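Local coordinates for protein 6-carboxyhexanoate--CoA ligase (Aquifex aeolicus, PDB 5TVA) that belongs to the 6-carboxyhexanoate--CoA ligase (BioW) family and binds coenzyme A and adenosine monophosphate in neighbouring pockets, at residues 18-22 / 35-40; 134-140 / 231-237. All coordinates share one frame; numbering follows the deposited sequence.

In the fold
Both contacts border the coenzyme A pocket, from different parts of the fold, with centres about 16 Å apart. Interaction 1 joins the edge strand of a three-stranded antiparallel sheet to the helix 29-37 and the turn after it, and its residues Gly19, Ala20 and Glu21 belong to the coenzyme A pocket. Interaction 2 pairs 134-140 with 231-237; Arg135, Thr136, Ile137 and Phe139 line the coenzyme A pocket, while Val134 and, again, Arg135 and Thr136 belong to the adenosine monophosphate pocket. The two contacts meet where Glu21 OE1 lies 2.8 Å from the backbone N of His138, a probable hydrogen bond, and where Asp140 OD2 packs 3.3 Å from Arg22 CA.

Interaction 1 (18-22 / 35-40). With COA (coenzyme A), chain D.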
loop_
_atom_site.group_PDB
_atom_site.type_symbol
_atom_site.label_atom_id
_atom_site.label_comp_id
_atom_site.label_asym_id
_atom_site.label_seq_id
_atom_site.Cartn_x
_atom_site.Cartn_y
_atom_site.Cartn_z
ATOM N N SER A 18 7.404 -10.295 -6.875
ATOM C CA SER A 18 6.422 -10.779 -5.917
ATOM C C SER A 18 6.902 -10.474 -4.505
ATOM O O SER A 18 8.104 -10.361 -4.250
ATOM C CB SER A 18 6.170 -12.277 -6.087
ATOM O OG SER A 18 5.093 -12.690 -5.264
ATOM N N GLY A 19 5.948 -10.360 -3.594
ATOM C CA GLY A 19 6.264 -10.064 -2.207
ATOM C C GLY A 19 5.003 -10.055 -1.368
ATOM O O GLY A 19 3.965 -9.557 -1.811
ATOM N N ALA A 20 5.071 -10.610 -0.164
ATOM C CA ALA A 20 3.879 -10.772 0.655
ATOM C C ALA A 20 4.336 -11.098 2.065
ATOM O O ALA A 20 5.449 -11.584 2.271
ATOM C CB ALA A 20 2.960 -11.890 0.116
ATOM N N GLU A 21 3.450 -10.856 3.022
ATOM C CA GLU A 21 3.703 -11.158 4.419
ATOM C C GLU A 21 2.460 -11.780 5.033
ATOM O O GLU A 21 1.331 -11.386 4.707
ATOM C CB GLU A 21 4.111 -9.896 5.205
ATOM C CG GLU A 21 4.306 -10.124 6.704
ATOM C CD GLU A 21 5.018 -8.943 7.384
ATOM O OE1 GLU A 21 5.319 -7.947 6.694
ATOM O OE2 GLU A 21 5.306 -9.038 8.600
ATOM N N ARG A 22 2.677 -12.776 5.893
ATOM C CA ARG A 22 1.637 -13.381 6.713
ATOM C C ARG A 22 2.106 -13.420 8.165
ATOM O O ARG A 22 3.276 -13.697 8.440
ATOM C CB ARG A 22 1.312 -14.809 6.238
ATOM C CG ARG A 22 0.888 -14.877 4.776
ATOM C CD ARG A 22 -0.576 -14.491 4.588
ATOM N NE ARG A 22 -0.954 -14.592 3.168
ATOM C CZ ARG A 22 -0.842 -13.597 2.291
ATOM N NH1 ARG A 22 -0.399 -12.400 2.685
ATOM N NH2 ARG A 22 -1.198 -13.784 1.028
ATOM N N GLU A 35 1.958 -21.166 1.090
ATOM C CA GLU A 35 1.247 -20.191 0.259
ATOM C C GLU A 35 2.218 -19.221 -0.395
ATOM O O GLU A 35 2.158 -19.002 -1.608
ATOM C CB GLU A 35 0.201 -19.430 1.078
ATOM C CG GLU A 35 -0.675 -18.508 0.224
ATOM C CD GLU A 35 -1.268 -17.318 0.988
ATOM O OE1 GLU A 35 -1.195 -17.276 2.234
ATOM O OE2 GLU A 35 -1.829 -16.423 0.326
ATOM N N LEU A 36 3.167 -18.663 0.384
ATOM C CA LEU A 36 4.045 -17.646 -0.182
ATOM C C LEU A 36 5.064 -18.263 -1.129
ATOM O O LEU A 36 5.470 -17.633 -2.112
ATOM C CB LEU A 36 4.754 -16.856 0.944
ATOM C CG LEU A 36 3.810 -16.157 1.924
ATOM C CD1 LEU A 36 4.524 -15.141 2.806
ATOM C CD2 LEU A 36 2.647 -15.501 1.171
ATOM N N LEU A 37 5.545 -19.467 -0.819
ATOM C CA LEU A 37 6.436 -20.153 -1.748
ATOM C C LEU A 37 5.760 -20.359 -3.106
ATOM O O LEU A 37 6.410 -20.283 -4.160
ATOM C CB LEU A 37 6.863 -21.494 -1.153
ATOM C CG LEU A 37 7.703 -22.361 -2.089
ATOM C CD1 LEU A 37 9.055 -21.734 -2.416
ATOM C CD2 LEU A 37 7.836 -23.789 -1.533
ATOM N N ASN A 38 4.457 -20.584 -3.100
ATOM C CA ASN A 38 3.719 -20.837 -4.334
ATOM C C ASN A 38 3.280 -19.555 -5.019
ATOM O O ASN A 38 2.728 -19.631 -6.119
ATOM C CB ASN A 38 2.484 -21.702 -4.037
ATOM C CG ASN A 38 1.852 -22.286 -5.308
ATOM O OD1 ASN A 38 2.498 -23.013 -6.045
ATOM N ND2 ASN A 38 0.609 -21.938 -5.572
ATOM N N ARG A 39 3.523 -18.379 -4.396
ATOM C CA ARG A 39 2.901 -17.144 -4.883
ATOM C C ARG A 39 3.417 -16.692 -6.245
ATOM O O ARG A 39 2.590 -16.403 -7.123
ATOM C CB ARG A 39 3.046 -16.026 -3.838
ATOM C CG ARG A 39 2.341 -14.698 -4.244
ATOM C CD ARG A 39 2.386 -13.644 -3.119
ATOM N NE ARG A 39 1.773 -12.356 -3.473
ATOM C CZ ARG A 39 0.487 -12.066 -3.264
ATOM N NH1 ARG A 39 -0.323 -12.980 -2.736
ATOM N NH2 ARG A 39 0.001 -10.872 -3.585
ATOM N N PRO A 40 4.714 -16.532 -6.483
ATOM C CA PRO A 40 5.129 -16.092 -7.821
ATOM C C PRO A 40 5.140 -17.232 -8.835
ATOM O O PRO A 40 5.428 -18.383 -8.510
ATOM C CB PRO A 40 6.541 -15.538 -7.600
ATOM C CG PRO A 40 7.039 -16.247 -6.400
ATOM C CD PRO A 40 5.852 -16.601 -5.541
HETATM N N1A COA D . 9.484 -3.819 -3.949
HETATM C C2A COA D . 10.723 -3.785 -4.463
HETATM N N3A COA D . 11.757 -4.304 -3.815
HETATM C C4A COA D . 11.593 -4.859 -2.598
HETATM C C5A COA D . 10.320 -4.911 -2.026
HETATM C C6A COA D . 9.247 -4.358 -2.770
HETATM N N6A COA D . 7.848 -4.381 -2.176
HETATM N N7A COA D . 10.411 -5.518 -0.841
HETATM C C8A COA D . 11.676 -5.840 -0.650
HETATM N N9A COA D . 12.395 -5.479 -1.715
HETATM C C1B COA D . 13.876 -5.657 -1.696
HETATM C C2B COA D . 14.753 -5.303 -2.540
HETATM O O2B COA D . 14.572 -3.960 -3.094
HETATM C C3B COA D . 15.902 -5.172 -1.328
HETATM O O3B COA D . 15.518 -4.013 -0.540
HETATM P P3B COA D . 16.261 -2.510 -0.432
HETATM O O7A COA D . 16.252 -2.145 1.021
HETATM O O8A COA D . 17.663 -2.501 -0.962
HETATM O O9A COA D . 15.474 -1.463 -1.176
HETATM C C4B COA D . 15.798 -6.280 -0.650
HETATM O O4B COA D . 14.475 -6.964 -1.130
HETATM C C5B COA D . 15.746 -6.116 0.944
HETATM O O5B COA D . 14.480 -5.735 1.361
HETATM P P1A COA D . 13.762 -6.207 2.798
HETATM O O1A COA D . 13.355 -4.955 3.585
HETATM O O2A COA D . 14.644 -7.100 3.637
HETATM O O3A COA D . 12.370 -6.997 2.409
HETATM P P2A COA D . 11.546 -8.138 3.335
HETATM O O4A COA D . 12.263 -9.474 3.101
HETATM O O5A COA D . 11.654 -7.825 4.836
HETATM O O6A COA D . 9.951 -8.180 2.781
HETATM C CBP COA D . 7.735 -7.274 1.809
HETATM C CCP COA D . 9.173 -6.978 2.474
HETATM C CDP COA D . 7.929 -7.757 0.347
HETATM C CEP COA D . 7.092 -8.488 2.515
HETATM C CAP COA D . 6.783 -5.957 1.875
HETATM O OAP COA D . 6.784 -5.230 0.704
HETATM C C9P COA D . 5.282 -6.220 2.183
HETATM O O9P COA D . 4.854 -6.202 3.318
HETATM N N8P COA D . 4.338 -6.485 1.102
HETATM C C7P COA D . 2.891 -6.768 1.372
HETATM C C6P COA D . 1.962 -5.724 0.770
HETATM C C5P COA D . 2.013 -5.611 -0.795
HETATM O O5P COA D . 3.029 -5.541 -1.375
HETATM N N4P COA D . 0.724 -5.572 -1.533
HETATM C C3P COA D . 0.739 -5.491 -3.051
HETATM C C2P COA D . -0.662 -5.089 -3.526
HETATM S S1P COA D . -1.058 -3.575 -2.597
HETATM O O HOH W 1 3.205 -9.907 -5.000
#
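Arg22, near the end of the edge strand 15-25, reaches across to Glu35 and Leu36 of helix 29-37, where helix and following turn pack on one face of an antiparallel sheet. The arginine grips the carboxylate side-on: NE donates to Glu35 OE1 at 2.9 Å and NH2 to Glu35 OE2 at 2.8 Å, the latter nearly straight at 167°. Both oxygens lie in the guanidinium plane, yet the carboxylate is turned 46° from it. Bending at chi2 (-80°) folds the arginine back along its strand, where NH1 bonds to the carbonyl O of Glu21, which should help fix its rotation. Leu36 packs against the guanidinium, its CD2 over the centre of one face and 3.8 Å from Ala20 CB. Ser18 sits against Pro40 through CB, while its OG lies alongside the extended chain of Arg39, whose far end pairs with Asp162. Coenzyme A borders the other side of the strand, with its CDP atom 3.8 Å from Gly19 CA. A water joins the two segments, accepting from Gly19 N at 3.1 Å and, in the guanidinium plane, from Arg39 NE at 3.2 Å.

Interaction 2 (134-140 / 231-237); sequences VRTIHFD and LTQKVVL. With COA (coenzyme A), chain D.
Phe139 pairs with Val236 and Asp140 with Leu237 in a short parallel bridge; Val236 N donates to His138 O at 3.1 Å, just ahead of the strand, and Asp140 N to Val236 O. CA-H...O contacts from Val235, Phe139 and Leu237 supplement the pair. Before the strands meet, Ile137 N donates to Leu231 O near the end of helix 224-233, almost straight (173°). Two acceptor pairs stand close without bonding, Ile137 O with Leu231 O (3.3 Å) and His138 O with Lys234 O (3.2 Å); Lys169 NZ, bonded to Ile137 O and Lys234 O, probably offsets their repulsion.

Van der Waals contacts flank these bonds. The His138 ring brings CD2 to Gln233 O (3.7 Å) and Thr232 O, while Val235 CG2 lies 4.1 Å from His138 CB. Ile137 CD1 lies over the centre of the His138 ring and 3.4 Å from Thr232 O. Thr232 CG2 crosses Val134 CG1 at about a right angle. On the ligand side, Ile137 CG2 touches coenzyme A CAP; with chi1 at 68° the Phe139 ring leads away from Val236 and brings CZ, at its edge, 3.6 Å from C6P.

Strand 236-239 lies between 139-141 and 57-60 in a three-stranded parallel sheet, while helix 158-173 packs against Thr136, Phe139 and Leu231.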
loop_
_atom_site.group_PDB
_atom_site.type_symbol
_atom_site.label_atom_id
_atom_site.label_comp_id
_atom_site.label_asym_id
_atom_site.label_seq_id
_atom_site.Cartn_x
_atom_site.Cartn_y
_atom_site.Cartn_z
ATOM N N VAL A 134 9.907 4.415 1.645
ATOM C CA VAL A 134 9.635 3.672 2.869
ATOM C C VAL A 134 8.604 2.589 2.552
ATOM O O VAL A 134 7.686 2.805 1.755
ATOM C CB VAL A 134 9.165 4.634 3.980
ATOM C CG1 VAL A 134 8.861 3.893 5.255
ATOM C CG2 VAL A 134 10.257 5.652 4.232
ATOM N N ARG A 135 8.772 1.422 3.157
ATOM C CA ARG A 135 7.914 0.272 2.925
ATOM C C ARG A 135 7.091 0.014 4.170
ATOM O O ARG A 135 7.652 -0.138 5.259
ATOM C CB ARG A 135 8.729 -0.979 2.594
ATOM C CG ARG A 135 8.923 -1.293 1.128
ATOM C CD ARG A 135 9.862 -2.499 0.998
ATOM N NE ARG A 135 11.072 -2.144 0.272
ATOM C CZ ARG A 135 12.315 -2.199 0.743
ATOM N NH1 ARG A 135 12.582 -2.630 1.971
ATOM N NH2 ARG A 135 13.305 -1.820 -0.046
ATOM N N THR A 136 5.766 -0.043 4.006
ATOM C CA THR A 136 4.901 -0.523 5.078
ATOM C C THR A 136 5.015 -2.038 5.163
ATOM O O THR A 136 4.873 -2.724 4.145
ATOM C CB THR A 136 3.447 -0.129 4.803
ATOM O OG1 THR A 136 3.332 1.290 4.662
ATOM C CG2 THR A 136 2.529 -0.624 5.906
ATOM N N ILE A 137 5.284 -2.566 6.366
ATOM C CA ILE A 137 5.443 -4.006 6.591
ATOM C C ILE A 137 4.823 -4.354 7.935
ATOM O O ILE A 137 4.280 -3.492 8.633
ATOM C CB ILE A 137 6.917 -4.485 6.534
ATOM C CG1 ILE A 137 7.791 -3.841 7.615
ATOM C CG2 ILE A 137 7.553 -4.256 5.122
ATOM C CD1 ILE A 137 9.085 -4.635 7.847
ATOM N N HIS A 138 4.881 -5.642 8.284
ATOM C CA HIS A 138 4.467 -6.125 9.608
ATOM C C HIS A 138 2.997 -5.820 9.875
ATOM O O HIS A 138 2.618 -5.326 10.944
ATOM C CB HIS A 138 5.346 -5.545 10.719
ATOM C CG HIS A 138 6.709 -6.151 10.796
ATOM N ND1 HIS A 138 7.023 -7.365 10.224
ATOM C CD2 HIS A 138 7.838 -5.724 11.407
ATOM C CE1 HIS A 138 8.289 -7.652 10.465
ATOM N NE2 HIS A 138 8.806 -6.673 11.186
ATOM N N PHE A 139 2.170 -6.114 8.880
ATOM C CA PHE A 139 0.724 -5.990 8.977
ATOM C C PHE A 139 0.109 -7.225 8.335
ATOM O O PHE A 139 0.688 -7.801 7.412
ATOM C CB PHE A 139 0.216 -4.710 8.278
ATOM C CG PHE A 139 0.381 -4.742 6.804
ATOM C CD1 PHE A 139 -0.627 -5.300 5.977
ATOM C CD2 PHE A 139 1.538 -4.264 6.220
ATOM C CE1 PHE A 139 -0.462 -5.382 4.595
ATOM C CE2 PHE A 139 1.701 -4.313 4.852
ATOM C CZ PHE A 139 0.688 -4.895 4.023
ATOM N N ASP A 140 -1.064 -7.625 8.830
ATOM C CA ASP A 140 -1.833 -8.703 8.216
ATOM C C ASP A 140 -3.263 -8.641 8.734
ATOM O O ASP A 140 -3.527 -8.075 9.806
ATOM C CB ASP A 140 -1.203 -10.079 8.506
ATOM C CG ASP A 140 -1.699 -11.184 7.543
ATOM O OD1 ASP A 140 -2.420 -10.870 6.567
ATOM O OD2 ASP A 140 -1.314 -12.358 7.748
ATOM N N LEU A 231 5.276 2.439 10.626
ATOM C CA LEU A 231 5.110 1.766 9.343
ATOM C C LEU A 231 6.024 0.553 9.229
ATOM O O LEU A 231 5.648 -0.454 8.617
ATOM C CB LEU A 231 5.380 2.738 8.188
ATOM C CG LEU A 231 4.446 3.934 8.013
ATOM C CD1 LEU A 231 5.033 4.941 7.019
ATOM C CD2 LEU A 231 3.077 3.449 7.568
ATOM N N THR A 232 7.243 0.633 9.796
ATOM C CA THR A 232 8.270 -0.343 9.480
ATOM C C THR A 232 8.557 -1.333 10.598
ATOM O O THR A 232 9.216 -2.348 10.338
ATOM C CB THR A 232 9.576 0.363 9.065
ATOM O OG1 THR A 232 10.151 1.110 10.170
ATOM C CG2 THR A 232 9.318 1.288 7.898
ATOM N N GLN A 233 8.050 -1.102 11.811
ATOM C CA GLN A 233 8.407 -1.933 12.951
ATOM C C GLN A 233 7.201 -2.424 13.751
ATOM O O GLN A 233 7.231 -3.534 14.276
ATOM C CB GLN A 233 9.375 -1.172 13.885
ATOM C CG GLN A 233 10.704 -0.795 13.209
ATOM C CD GLN A 233 11.790 -0.238 14.171
ATOM O OE1 GLN A 233 11.569 -0.051 15.375
ATOM N NE2 GLN A 233 12.963 0.031 13.618
ATOM N N LYS A 234 6.146 -1.637 13.893
ATOM C CA LYS A 234 5.059 -2.085 14.750
ATOM C C LYS A 234 4.254 -3.204 14.064
ATOM O O LYS A 234 4.050 -3.194 12.848
ATOM C CB LYS A 234 4.171 -0.902 15.117
ATOM C CG LYS A 234 3.102 -1.238 16.143
ATOM C CD LYS A 234 2.412 0.013 16.653
ATOM C CE LYS A 234 1.113 -0.335 17.364
ATOM N NZ LYS A 234 1.315 -1.293 18.476
ATOM N N VAL A 235 3.834 -4.194 14.845
ATOM C CA VAL A 235 3.165 -5.382 14.330
ATOM C C VAL A 235 1.675 -5.233 14.597
ATOM O O VAL A 235 1.251 -5.136 15.758
ATOM C CB VAL A 235 3.726 -6.670 14.958
ATOM C CG1 VAL A 235 2.949 -7.887 14.462
ATOM C CG2 VAL A 235 5.194 -6.834 14.612
ATOM N N VAL A 236 0.887 -5.189 13.524
ATOM C CA VAL A 236 -0.542 -4.899 13.592
ATOM C C VAL A 236 -1.321 -5.996 12.880
ATOM O O VAL A 236 -1.088 -6.258 11.697
ATOM C CB VAL A 236 -0.869 -3.537 12.966
ATOM C CG1 VAL A 236 -2.367 -3.323 12.954
ATOM C CG2 VAL A 236 -0.175 -2.444 13.734
ATOM N N LEU A 237 -2.246 -6.628 13.599
ATOM C CA LEU A 237 -3.266 -7.485 13.011
ATOM C C LEU A 237 -4.544 -6.678 12.858
ATOM O O LEU A 237 -4.955 -5.981 13.786
ATOM C CB LEU A 237 -3.545 -8.712 13.877
ATOM C CG LEU A 237 -2.374 -9.639 14.178
ATOM C CD1 LEU A 237 -2.871 -10.789 14.997
ATOM C CD2 LEU A 237 -1.737 -10.136 12.894
HETATM N N1A COA D . 9.484 -3.819 -3.949
HETATM C C2A COA D . 10.723 -3.785 -4.463
HETATM N N3A COA D . 11.757 -4.304 -3.815
HETATM C C4A COA D . 11.593 -4.859 -2.598
HETATM C C5A COA D . 10.320 -4.911 -2.026
HETATM C C6A COA D . 9.247 -4.358 -2.770
HETATM N N6A COA D . 7.848 -4.381 -2.176
HETATM N N7A COA D . 10.411 -5.518 -0.841
HETATM C C8A COA D . 11.676 -5.840 -0.650
HETATM N N9A COA D . 12.395 -5.479 -1.715
HETATM C C1B COA D . 13.876 -5.657 -1.696
HETATM C C2B COA D . 14.753 -5.303 -2.540
HETATM O O2B COA D . 14.572 -3.960 -3.094
HETATM C C3B COA D . 15.902 -5.172 -1.328
HETATM O O3B COA D . 15.518 -4.013 -0.540
HETATM P P3B COA D . 16.261 -2.510 -0.432
HETATM O O7A COA D . 16.252 -2.145 1.021
HETATM O O8A COA D . 17.663 -2.501 -0.962
HETATM O O9A COA D . 15.474 -1.463 -1.176
HETATM C C4B COA D . 15.798 -6.280 -0.650
HETATM O O4B COA D . 14.475 -6.964 -1.130
HETATM C C5B COA D . 15.746 -6.116 0.944
HETATM O O5B COA D . 14.480 -5.735 1.361
HETATM P P1A COA D . 13.762 -6.207 2.798
HETATM O O1A COA D . 13.355 -4.955 3.585
HETATM O O2A COA D . 14.644 -7.100 3.637
HETATM O O3A COA D . 12.370 -6.997 2.409
HETATM P P2A COA D . 11.546 -8.138 3.335
HETATM O O4A COA D . 12.263 -9.474 3.101
HETATM O O5A COA D . 11.654 -7.825 4.836
HETATM O O6A COA D . 9.951 -8.180 2.781
HETATM C CBP COA D . 7.735 -7.274 1.809
HETATM C CCP COA D . 9.173 -6.978 2.474
HETATM C CDP COA D . 7.929 -7.757 0.347
HETATM C CEP COA D . 7.092 -8.488 2.515
HETATM C CAP COA D . 6.783 -5.957 1.875
HETATM O OAP COA D . 6.784 -5.230 0.704
HETATM C C9P COA D . 5.282 -6.220 2.183
HETATM O O9P COA D . 4.854 -6.202 3.318
HETATM N N8P COA D . 4.338 -6.485 1.102
HETATM C C7P COA D . 2.891 -6.768 1.372
HETATM C C6P COA D . 1.962 -5.724 0.770
HETATM C C5P COA D . 2.013 -5.611 -0.795
HETATM O O5P COA D . 3.029 -5.541 -1.375
HETATM N N4P COA D . 0.724 -5.572 -1.533
HETATM C C3P COA D . 0.739 -5.491 -3.051
HETATM C C2P COA D . -0.662 -5.089 -3.526
HETATM S S1P COA D . -1.058 -3.575 -2.597
#